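PDB 4RNZ: conserved hypothetical secreted protein from Helicobacter pylori, which probably acts as a zinc-dependent metalloendopeptidase of the M23 family on peptidoglycan and takes part in determining cell shape. Local coordinates for residues L12-K17 with I56-P61; Y45-L48 with T54-Q57; Q167-S172 with K342-L347; M243-K246 with G250-V253. All coordinates share one frame; numbering follows the deposited sequence.

In the fold
Starting from the N terminus, interaction 1 joins helix 11-17 to strand 55-61, closing a long loop in the N-terminal region. Interaction 2 starts within that loop and ends on the same strand, sharing Ile56 and Gln57 with interaction 1; it pairs strands 44-49 and 55-61 as a hairpin. Interaction 3 spans a far longer stretch, bringing helix 326-348 near the C terminus back to strand 166-172. Nested within that span, interaction 4 is a local hairpin of the M23 region. Interactions 1 and 2 touch each other, with centres about 7 Å apart, whereas the centre of interaction 3 is about 43 to 44 Å from the other three.

Interaction 1: residues L12-K17 with I56-P61; sequences LGFLEK and IQALIP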
loop_
_atom_site.group_PDB
_atom_site.type_symbol
_atom_site.label_atom_id
_atom_site.label_comp_id
_atom_site.label_asym_id
_atom_site.label_seq_id
_atom_site.Cartn_x
_atom_site.Cartn_y
_atom_site.Cartn_z
ATOM N N LEU A 12 -6.695 -2.660 -21.479
ATOM C CA LEU A 12 -6.909 -2.861 -22.909
ATOM C C LEU A 12 -7.515 -4.238 -23.194
ATOM O O LEU A 12 -8.493 -4.377 -23.953
ATOM C CB LEU A 12 -5.571 -2.666 -23.613
ATOM C CG LEU A 12 -5.435 -2.350 -25.080
ATOM C CD1 LEU A 12 -6.372 -1.235 -25.521
ATOM C CD2 LEU A 12 -3.965 -1.985 -25.306
ATOM N N GLY A 13 -6.962 -5.257 -22.552
ATOM C CA GLY A 13 -7.513 -6.587 -22.658
ATOM C C GLY A 13 -8.943 -6.623 -22.176
ATOM O O GLY A 13 -9.755 -7.314 -22.753
ATOM N N PHE A 14 -9.270 -5.872 -21.115
ATOM C CA PHE A 14 -10.647 -5.835 -20.635
ATOM C C PHE A 14 -11.568 -5.166 -21.674
ATOM O O PHE A 14 -12.705 -5.604 -21.904
ATOM C CB PHE A 14 -10.704 -5.117 -19.272
ATOM C CG PHE A 14 -12.071 -5.037 -18.676
ATOM C CD1 PHE A 14 -12.596 -6.103 -17.951
ATOM C CD2 PHE A 14 -12.833 -3.888 -18.816
ATOM C CE1 PHE A 14 -13.860 -6.015 -17.401
ATOM C CE2 PHE A 14 -14.098 -3.800 -18.264
ATOM C CZ PHE A 14 -14.619 -4.859 -17.564
ATOM N N LEU A 15 -11.083 -4.096 -22.288
ATOM C CA LEU A 15 -11.878 -3.398 -23.298
ATOM C C LEU A 15 -12.171 -4.328 -24.473
ATOM O O LEU A 15 -13.325 -4.473 -24.895
ATOM C CB LEU A 15 -11.158 -2.160 -23.789
ATOM C CG LEU A 15 -10.906 -1.054 -22.776
ATOM C CD1 LEU A 15 -10.381 0.165 -23.504
ATOM C CD2 LEU A 15 -12.190 -0.712 -22.027
ATOM N N GLU A 16 -11.116 -4.962 -24.969
ATOM C CA GLU A 16 -11.188 -5.973 -26.060
ATOM C C GLU A 16 -12.160 -7.100 -25.737
ATOM O O GLU A 16 -13.062 -7.389 -26.502
ATOM C CB GLU A 16 -9.785 -6.555 -26.326
ATOM C CG GLU A 16 -9.726 -7.740 -27.289
ATOM C CD GLU A 16 -8.298 -8.168 -27.609
ATOM O OE1 GLU A 16 -7.515 -8.416 -26.657
ATOM O OE2 GLU A 16 -7.950 -8.245 -28.812
ATOM N N LYS A 17 -12.009 -7.708 -24.566
ATOM C CA LYS A 17 -12.888 -8.819 -24.172
ATOM C C LYS A 17 -14.354 -8.449 -24.144
ATOM O O LYS A 17 -15.215 -9.294 -24.378
ATOM C CB LYS A 17 -12.485 -9.356 -22.794
ATOM C CG LYS A 17 -13.017 -10.742 -22.492
ATOM C CD LYS A 17 -11.900 -11.643 -21.973
ATOM C CE LYS A 17 -12.332 -13.101 -21.904
ATOM N NZ LYS A 17 -13.314 -13.330 -20.812
ATOM N N ILE A 56 -22.243 -2.231 -19.716
ATOM C CA ILE A 56 -22.644 -0.832 -19.756
ATOM C C ILE A 56 -22.008 0.007 -18.656
ATOM O O ILE A 56 -22.030 1.217 -18.741
ATOM C CB ILE A 56 -24.178 -0.670 -19.751
ATOM C CG1 ILE A 56 -24.771 -1.013 -18.381
ATOM C CG2 ILE A 56 -24.788 -1.506 -20.885
ATOM C CD1 ILE A 56 -26.276 -1.144 -18.368
ATOM N N GLN A 57 -21.459 -0.635 -17.623
ATOM C CA GLN A 57 -20.694 0.062 -16.588
ATOM C C GLN A 57 -19.675 -0.834 -15.933
ATOM O O GLN A 57 -19.897 -2.033 -15.787
ATOM C CB GLN A 57 -21.592 0.575 -15.489
ATOM C CG GLN A 57 -22.274 1.866 -15.808
ATOM C CD GLN A 57 -22.753 2.491 -14.546
ATOM O OE1 GLN A 57 -22.113 3.392 -14.002
ATOM N NE2 GLN A 57 -23.850 1.964 -14.022
ATOM N N ALA A 58 -18.570 -0.226 -15.514
ATOM C CA ALA A 58 -17.570 -0.915 -14.708
ATOM C C ALA A 58 -16.885 0.056 -13.760
ATOM O O ALA A 58 -16.622 1.229 -14.117
ATOM C CB ALA A 58 -16.549 -1.584 -15.590
ATOM N N LEU A 59 -16.599 -0.452 -12.554
ATOM C CA LEU A 59 -15.859 0.276 -11.555
ATOM C C LEU A 59 -14.675 -0.614 -11.169
ATOM O O LEU A 59 -14.870 -1.717 -10.640
ATOM C CB LEU A 59 -16.723 0.593 -10.344
ATOM C CG LEU A 59 -17.918 1.525 -10.572
ATOM C CD1 LEU A 59 -18.766 1.571 -9.310
ATOM C CD2 LEU A 59 -17.471 2.926 -10.971
ATOM N N ILE A 60 -13.477 -0.134 -11.483
ATOM C CA ILE A 60 -12.242 -0.903 -11.363
ATOM C C ILE A 60 -11.234 -0.094 -10.539
ATOM O O ILE A 60 -10.756 0.954 -10.977
ATOM C CB ILE A 60 -11.638 -1.213 -12.741
ATOM C CG1 ILE A 60 -12.640 -1.996 -13.619
ATOM C CG2 ILE A 60 -10.349 -2.012 -12.597
ATOM C CD1 ILE A 60 -12.272 -1.982 -15.108
ATOM N N PRO A 61 -10.926 -0.556 -9.321
ATOM C CA PRO A 61 -10.074 0.256 -8.464
ATOM C C PRO A 61 -8.646 0.274 -8.978
ATOM O O PRO A 61 -8.166 -0.753 -9.427
ATOM C CB PRO A 61 -10.111 -0.481 -7.122
ATOM C CG PRO A 61 -11.241 -1.441 -7.209
ATOM C CD PRO A 61 -11.386 -1.777 -8.650
#
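Phe14, on helix 11-17, meets Ala58 and Ile60 of strand 55-61 through the outer carbons of its ring. At CB the side chain sets out toward the strand, and chi1 of -179° turns CG opposite the backbone N, which carries the ring away from the helix. CG still lies too far back to touch the strand; Phe14 CD2 is the first to come near, 4.2 Å from Ile60 CD1. Phe14 CE2 makes the main contact, at 4.1 Å from Ile60 CD1 and 4.3 Å from Ala58 CB. The Ile60 methyl sits over one ring face, 4.0 Å above the plane and displaced toward the rim, whereas the Ala58 methyl comes in obliquely. The side chains of Phe14 and Ile60 come from opposite directions, and the isoleucine ends over the ring face. On the ring's other branch, CE1 packs against Tyr45 of the adjacent strand, and Trp6 adds a second aromatic ring with its plane inclined by about 35°. All three residues are buried, and no hydrogen bond crosses between the segments. The 91 Å² buried here is therefore apolar, which implies that this contact rests on dispersion and exclusion of water, with no polar bond between the two segments.

Interaction 2: residues Y45-L48 with T54-Q57; sequences YYTL and TLIQ
Leu48 faces both Ile56 and Gln57, a classic beta bulge in the antiparallel hairpin of strands 44-49 and 55-61. The N-to-C directions of the short segments are 117° apart, well short of antiparallel. Leu48 and Gln57 form a hydrogen-bonded pair: Leu48 N donates to Gln57 O at 2.9 Å, and Gln57 N returns a bond to Leu48 O at 3.1 Å. The extra residue supplies a third bond, from Ile56 N to the same Leu48 O at 2.9 Å, so one carbonyl oxygen accepts two amide protons. Ile56 N lies in the plane of that carbonyl, while Gln57 N is tilted 16° from it. The psi of Ile56, -16°, departs from extended geometry and lets the two successive N-H groups converge.

Among the side chains, Leu48 and Gln57 project from the same face of the sheet and run side by side, with Leu48 CD2 3.7 Å from Gln57 NE2. The other amide atom, Gln57 OE1, is hydrogen-bonded to His69 on the next strand. Ile56 lies aslant to Leu48, and its CD1 comes within 3.8 Å of Leu48 CD2. Next to the bulge, Thr47 and Leu55 meet at about a right angle, the methyl Leu55 CD2 resting 3.7 Å from Thr47 CB.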
loop_
_atom_site.group_PDB
_atom_site.type_symbol
_atom_site.label_atom_id
_atom_site.label_comp_id
_atom_site.label_asym_id
_atom_site.label_seq_id
_atom_site.Cartn_x
_atom_site.Cartn_y
_atom_site.Cartn_z
ATOM N N TYR A 45 -13.690 -5.819 -8.400
ATOM C CA TYR A 45 -14.230 -4.785 -9.259
ATOM C C TYR A 45 -15.703 -5.071 -9.487
ATOM O O TYR A 45 -16.206 -6.138 -9.102
ATOM C CB TYR A 45 -13.461 -4.675 -10.588
ATOM C CG TYR A 45 -13.591 -5.858 -11.531
ATOM C CD1 TYR A 45 -12.986 -7.094 -11.239
ATOM C CD2 TYR A 45 -14.281 -5.733 -12.741
ATOM C CE1 TYR A 45 -13.103 -8.178 -12.111
ATOM C CE2 TYR A 45 -14.403 -6.814 -13.617
ATOM C CZ TYR A 45 -13.818 -8.025 -13.296
ATOM O OH TYR A 45 -13.928 -9.077 -14.162
ATOM N N TYR A 46 -16.367 -4.131 -10.142
ATOM C CA TYR A 46 -17.817 -4.180 -10.285
ATOM C C TYR A 46 -18.213 -3.910 -11.722
ATOM O O TYR A 46 -17.672 -3.010 -12.373
ATOM C CB TYR A 46 -18.492 -3.174 -9.356
ATOM C CG TYR A 46 -18.102 -3.347 -7.897
ATOM C CD1 TYR A 46 -16.947 -2.750 -7.399
ATOM C CD2 TYR A 46 -18.864 -4.139 -7.024
ATOM C CE1 TYR A 46 -16.564 -2.926 -6.077
ATOM C CE2 TYR A 46 -18.496 -4.303 -5.693
ATOM C CZ TYR A 46 -17.339 -3.690 -5.229
ATOM O OH TYR A 46 -16.924 -3.829 -3.925
ATOM N N THR A 47 -19.173 -4.692 -12.202
ATOM C CA THR A 47 -19.704 -4.524 -13.542
ATOM C C THR A 47 -21.241 -4.547 -13.562
ATOM O O THR A 47 -21.910 -5.122 -12.680
ATOM C CB THR A 47 -19.189 -5.606 -14.511
ATOM O OG1 THR A 47 -19.668 -6.899 -14.116
ATOM C CG2 THR A 47 -17.677 -5.609 -14.589
ATOM N N LEU A 48 -21.784 -3.894 -14.584
ATOM C CA LEU A 48 -23.218 -3.889 -14.843
ATOM C C LEU A 48 -23.398 -4.131 -16.324
ATOM O O LEU A 48 -22.768 -3.436 -17.155
ATOM C CB LEU A 48 -23.850 -2.551 -14.483
ATOM C CG LEU A 48 -25.378 -2.480 -14.682
ATOM C CD1 LEU A 48 -26.125 -3.369 -13.701
ATOM C CD2 LEU A 48 -25.859 -1.046 -14.571
ATOM N N THR A 54 -24.351 -6.889 -22.538
ATOM C CA THR A 54 -23.390 -5.905 -22.958
ATOM C C THR A 54 -22.926 -5.152 -21.726
ATOM O O THR A 54 -23.728 -4.756 -20.896
ATOM C CB THR A 54 -24.002 -4.948 -23.984
ATOM O OG1 THR A 54 -24.388 -5.707 -25.138
ATOM C CG2 THR A 54 -23.018 -3.875 -24.400
ATOM N N LEU A 55 -21.619 -4.970 -21.614
ATOM C CA LEU A 55 -21.058 -4.190 -20.529
ATOM C C LEU A 55 -21.495 -2.746 -20.691
ATOM O O LEU A 55 -21.166 -2.105 -21.692
ATOM C CB LEU A 55 -19.532 -4.300 -20.534
ATOM C CG LEU A 55 -18.770 -3.787 -19.311
ATOM C CD1 LEU A 55 -18.689 -2.267 -19.286
ATOM C CD2 LEU A 55 -19.380 -4.320 -18.024
ATOM N N ILE A 56 -22.243 -2.231 -19.716
ATOM C CA ILE A 56 -22.644 -0.832 -19.756
ATOM C C ILE A 56 -22.008 0.007 -18.656
ATOM O O ILE A 56 -22.030 1.217 -18.741
ATOM C CB ILE A 56 -24.178 -0.670 -19.751
ATOM C CG1 ILE A 56 -24.771 -1.013 -18.381
ATOM C CG2 ILE A 56 -24.788 -1.506 -20.885
ATOM C CD1 ILE A 56 -26.276 -1.144 -18.368
ATOM N N GLN A 57 -21.459 -0.635 -17.623
ATOM C CA GLN A 57 -20.694 0.062 -16.588
ATOM C C GLN A 57 -19.675 -0.834 -15.933
ATOM O O GLN A 57 -19.897 -2.033 -15.787
ATOM C CB GLN A 57 -21.592 0.575 -15.489
ATOM C CG GLN A 57 -22.274 1.866 -15.808
ATOM C CD GLN A 57 -22.753 2.491 -14.546
ATOM O OE1 GLN A 57 -22.113 3.392 -14.002
ATOM N NE2 GLN A 57 -23.850 1.964 -14.022
#

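Interaction 3: residues Q167-S172 with K342-L347; sequences QYYLFS and KLEELL
In Leu343, chi1 of 176° swings CG opposite the backbone N and delivers CD2 to the ring of Tyr169, whose CB leaves its own backbone toward the helix. Tyr169 CE1 and Leu343 CD2 then stand 3.9 Å apart, the methyl approaching obliquely. Glu344 starts off to one side, but its chain bends at chi2 (-46°), which returns the carboxylate toward the strand. There Glu344 OE2 lies 3.5 Å from Tyr169 OH, with the carboxylate turned 77° from the tyrosine ring. The amide end of Gln167 arrives from the direction opposite to Glu344, although the assignment of its O and N is doubtful. The contact thus combines an apolar patch with a neighbouring polar cluster, and the two segments bury 142 Å² between them. Their axes are 13.0 Å apart at closest approach, a gap bridged by long side chains. Met160 of strand 153-163, next to strand 166-172 in the sheet, touches Gln167, Tyr169 and Leu343, while farther along, Phe171 packs against Ala336, Ser339 and Lys340 of the same helix 326-348.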
loop_
_atom_site.group_PDB
_atom_site.type_symbol
_atom_site.label_atom_id
_atom_site.label_comp_id
_atom_site.label_asym_id
_atom_site.label_seq_id
_atom_site.Cartn_x
_atom_site.Cartn_y
_atom_site.Cartn_z
ATOM N N GLN A 167 6.958 -2.212 27.261
ATOM C CA GLN A 167 6.013 -2.091 26.148
ATOM C C GLN A 167 6.620 -1.279 25.000
ATOM O O GLN A 167 7.217 -0.222 25.224
ATOM C CB GLN A 167 4.694 -1.516 26.662
ATOM C CG GLN A 167 4.202 -2.310 27.873
ATOM C CD GLN A 167 2.714 -2.202 28.137
ATOM O OE1 GLN A 167 2.126 -1.125 28.041
ATOM N NE2 GLN A 167 2.095 -3.329 28.496
ATOM N N TYR A 168 6.481 -1.816 23.781
ATOM C CA TYR A 168 7.139 -1.301 22.584
ATOM C C TYR A 168 6.047 -0.909 21.607
ATOM O O TYR A 168 5.356 -1.759 21.021
ATOM C CB TYR A 168 8.089 -2.342 21.991
ATOM C CG TYR A 168 9.169 -2.711 22.987
ATOM C CD1 TYR A 168 10.292 -1.898 23.160
ATOM C CD2 TYR A 168 9.038 -3.837 23.801
ATOM C CE1 TYR A 168 11.267 -2.209 24.096
ATOM C CE2 TYR A 168 10.011 -4.161 24.737
ATOM C CZ TYR A 168 11.116 -3.345 24.881
ATOM O OH TYR A 168 12.070 -3.667 25.811
ATOM N N TYR A 169 5.886 0.397 21.478
ATOM C CA TYR A 169 4.790 0.991 20.736
ATOM C C TYR A 169 5.207 1.434 19.358
ATOM O O TYR A 169 6.337 1.899 19.145
ATOM C CB TYR A 169 4.303 2.215 21.465
ATOM C CG TYR A 169 3.564 1.939 22.740
ATOM C CD1 TYR A 169 2.197 1.748 22.730
ATOM C CD2 TYR A 169 4.218 1.908 23.960
ATOM C CE1 TYR A 169 1.492 1.543 23.895
ATOM C CE2 TYR A 169 3.513 1.693 25.135
ATOM C CZ TYR A 169 2.151 1.509 25.090
ATOM O OH TYR A 169 1.418 1.282 26.235
ATOM N N LEU A 170 4.268 1.359 18.425
ATOM C CA LEU A 170 4.414 2.128 17.226
ATOM C C LEU A 170 3.074 2.675 16.764
ATOM O O LEU A 170 2.018 2.136 17.104
ATOM C CB LEU A 170 5.112 1.335 16.138
ATOM C CG LEU A 170 4.491 0.042 15.663
ATOM C CD1 LEU A 170 3.461 0.274 14.560
ATOM C CD2 LEU A 170 5.620 -0.832 15.136
ATOM N N PHE A 171 3.153 3.765 16.020
ATOM C CA PHE A 171 1.990 4.542 15.643
ATOM C C PHE A 171 2.151 4.949 14.196
ATOM O O PHE A 171 3.260 5.269 13.768
ATOM C CB PHE A 171 1.922 5.826 16.457
ATOM C CG PHE A 171 1.866 5.621 17.936
ATOM C CD1 PHE A 171 3.031 5.520 18.681
ATOM C CD2 PHE A 171 0.646 5.567 18.593
ATOM C CE1 PHE A 171 2.983 5.337 20.059
ATOM C CE2 PHE A 171 0.594 5.401 19.968
ATOM C CZ PHE A 171 1.760 5.279 20.698
ATOM N N SER A 172 1.051 4.939 13.465
ATOM C CA SER A 172 1.016 5.451 12.128
ATOM C C SER A 172 0.856 6.941 12.198
ATOM O O SER A 172 0.498 7.503 13.241
ATOM C CB SER A 172 -0.194 4.908 11.382
ATOM O OG SER A 172 -1.389 5.404 11.996
ATOM N N LYS A 342 -5.391 4.986 27.023
ATOM C CA LYS A 342 -6.574 4.215 26.682
ATOM C C LYS A 342 -6.250 2.737 26.546
ATOM O O LYS A 342 -6.998 1.905 27.048
ATOM C CB LYS A 342 -7.251 4.786 25.428
ATOM C CG LYS A 342 -8.196 3.847 24.715
ATOM C CD LYS A 342 -9.339 3.375 25.584
ATOM C CE LYS A 342 -10.312 4.469 25.867
ATOM N NZ LYS A 342 -11.564 3.824 26.336
ATOM N N LEU A 343 -5.141 2.382 25.903
ATOM C CA LEU A 343 -4.783 0.969 25.803
ATOM C C LEU A 343 -4.653 0.308 27.193
ATOM O O LEU A 343 -5.135 -0.810 27.412
ATOM C CB LEU A 343 -3.508 0.768 24.983
ATOM C CG LEU A 343 -3.014 -0.679 24.902
ATOM C CD1 LEU A 343 -4.059 -1.597 24.259
ATOM C CD2 LEU A 343 -1.692 -0.762 24.161
ATOM N N GLU A 344 -4.000 0.982 28.129
ATOM C CA GLU A 344 -3.869 0.442 29.492
ATOM C C GLU A 344 -5.208 0.160 30.129
ATOM O O GLU A 344 -5.411 -0.915 30.714
ATOM C CB GLU A 344 -3.064 1.397 30.391
ATOM C CG GLU A 344 -1.577 1.411 30.065
ATOM C CD GLU A 344 -0.991 0.007 29.899
ATOM O OE1 GLU A 344 -1.203 -0.859 30.798
ATOM O OE2 GLU A 344 -0.316 -0.230 28.866
ATOM N N GLU A 345 -6.119 1.122 29.994
ATOM C CA GLU A 345 -7.467 0.980 30.511
ATOM C C GLU A 345 -8.189 -0.203 29.893
ATOM O O GLU A 345 -8.900 -0.911 30.590
ATOM C CB GLU A 345 -8.283 2.266 30.314
ATOM C CG GLU A 345 -7.805 3.412 31.200
ATOM C CD GLU A 345 -8.533 4.722 30.947
ATOM O OE1 GLU A 345 -9.623 4.698 30.334
ATOM O OE2 GLU A 345 -8.006 5.776 31.367
ATOM N N LEU A 346 -8.006 -0.415 28.588
ATOM C CA LEU A 346 -8.640 -1.550 27.899
ATOM C C LEU A 346 -8.058 -2.874 28.346
ATOM O O LEU A 346 -8.791 -3.865 28.475
ATOM C CB LEU A 346 -8.514 -1.418 26.373
ATOM C CG LEU A 346 -9.349 -0.303 25.741
ATOM C CD1 LEU A 346 -8.908 -0.066 24.290
ATOM C CD2 LEU A 346 -10.836 -0.646 25.830
ATOM N N LEU A 347 -6.740 -2.906 28.562
ATOM C CA LEU A 347 -6.086 -4.108 29.077
ATOM C C LEU A 347 -6.571 -4.394 30.496
ATOM O O LEU A 347 -6.741 -5.552 30.855
ATOM C CB LEU A 347 -4.567 -3.993 29.067
ATOM C CG LEU A 347 -3.883 -4.074 27.696
ATOM C CD1 LEU A 347 -2.504 -3.455 27.785
ATOM C CD2 LEU A 347 -3.802 -5.499 27.161
#

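Interaction 4: residues M243-K246 with G250-V253; sequences MGVK and GKVV
A tight antiparallel hairpin in the M23 peptidase region pairs Met243-Lys246 with Gly250-Val253 across a three-residue connection; the side chain of Val252 lies about 11 Å from the bound zinc ion. Both arms turn a corner, at Gly244 and at Lys251. Gly244 and Val252 are doubly bonded: Gly244 N donates to Val252 O at 3.0 Å, and Val252 N donates to Gly244 O at 2.8 Å. Nearer the turn, Lys246 N bonds Gly250 O at 2.8 Å, but the return bond from Gly250 N to Lys246 O is weak, with an angle at hydrogen of 121°. Gly250 has a phi of 63°, a value that favours glycine. Val245 CA makes a CA-H...O contact of 3.2 Å with Gly250 O; its pair partner Lys251 is met through the side chains, Val245 CG2 near Lys251 CG.

Met243 and Val253 run alongside each other on one face, with Met243 CG 4.2 Å from Val253 CG2. On the other face, Val252 has CG1 between its backbone N and carbonyl carbon (chi1 53°), which lifts that methyl, Val252 CG1, to 4.1 Å from Lys246 CG. Lys246 NZ continues to a salt bridge with Glu254 and a cation-pi contact with Phe242. Strand 260-267 flanks the hairpin beside Lys251 and Val253, placing Val263 and Ala265 against Val252, and Phe270 of strand 269-270 touches Met243, Lys251 and Val253.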
loop_
_atom_site.group_PDB
_atom_site.type_symbol
_atom_site.label_atom_id
_atom_site.label_comp_id
_atom_site.label_asym_id
_atom_site.label_seq_id
_atom_site.Cartn_x
_atom_site.Cartn_y
_atom_site.Cartn_z
ATOM N N MET A 243 8.517 -8.549 -14.282
ATOM C CA MET A 243 9.477 -7.980 -15.156
ATOM C C MET A 243 8.978 -8.236 -16.580
ATOM O O MET A 243 8.900 -9.380 -17.018
ATOM C CB MET A 243 10.779 -8.687 -14.892
ATOM C CG MET A 243 11.886 -8.245 -15.777
ATOM S SD MET A 243 13.330 -9.176 -15.304
ATOM C CE MET A 243 14.261 -8.883 -16.790
ATOM N N GLY A 244 8.599 -7.186 -17.291
ATOM C CA GLY A 244 8.093 -7.349 -18.644
ATOM C C GLY A 244 7.398 -6.087 -19.072
ATOM O O GLY A 244 7.753 -5.009 -18.601
ATOM N N VAL A 245 6.397 -6.209 -19.944
ATOM C CA VAL A 245 5.736 -5.038 -20.492
ATOM C C VAL A 245 4.357 -4.911 -19.864
ATOM O O VAL A 245 3.649 -5.908 -19.744
ATOM C CB VAL A 245 5.603 -5.141 -22.025
ATOM C CG1 VAL A 245 4.903 -3.916 -22.589
ATOM C CG2 VAL A 245 6.970 -5.320 -22.669
ATOM N N LYS A 246 3.984 -3.695 -19.468
ATOM C CA LYS A 246 2.615 -3.392 -19.030
ATOM C C LYS A 246 2.127 -2.170 -19.772
ATOM O O LYS A 246 2.782 -1.114 -19.754
ATOM C CB LYS A 246 2.550 -3.160 -17.514
ATOM C CG LYS A 246 2.631 -4.455 -16.727
ATOM C CD LYS A 246 2.261 -4.304 -15.256
ATOM C CE LYS A 246 2.167 -5.680 -14.609
ATOM N NZ LYS A 246 2.069 -5.661 -13.122
ATOM N N GLY A 250 5.103 0.549 -20.370
ATOM C CA GLY A 250 6.118 -0.043 -21.220
ATOM C C GLY A 250 6.842 -1.155 -20.489
ATOM O O GLY A 250 6.207 -1.955 -19.786
ATOM N N LYS A 251 8.169 -1.212 -20.628
ATOM C CA LYS A 251 8.963 -2.186 -19.872
ATOM C C LYS A 251 9.100 -1.749 -18.421
ATOM O O LYS A 251 9.437 -0.598 -18.140
ATOM C CB LYS A 251 10.362 -2.390 -20.475
ATOM C CG LYS A 251 10.348 -3.176 -21.773
ATOM C CD LYS A 251 11.731 -3.391 -22.352
ATOM C CE LYS A 251 11.658 -3.616 -23.848
ATOM N NZ LYS A 251 13.029 -3.853 -24.361
ATOM N N VAL A 252 8.875 -2.685 -17.517
ATOM C CA VAL A 252 8.836 -2.382 -16.108
ATOM C C VAL A 252 9.382 -3.547 -15.271
ATOM O O VAL A 252 9.246 -4.732 -15.608
ATOM C CB VAL A 252 7.401 -1.965 -15.698
ATOM C CG1 VAL A 252 6.388 -3.012 -16.132
ATOM C CG2 VAL A 252 7.304 -1.735 -14.201
ATOM N N VAL A 253 10.054 -3.195 -14.190
ATOM C CA VAL A 253 10.512 -4.153 -13.196
ATOM C C VAL A 253 9.848 -3.768 -11.894
ATOM O O VAL A 253 9.760 -2.578 -11.561
ATOM C CB VAL A 253 12.045 -4.047 -12.982
ATOM C CG1 VAL A 253 12.496 -4.876 -11.776
ATOM C CG2 VAL A 253 12.784 -4.462 -14.242
#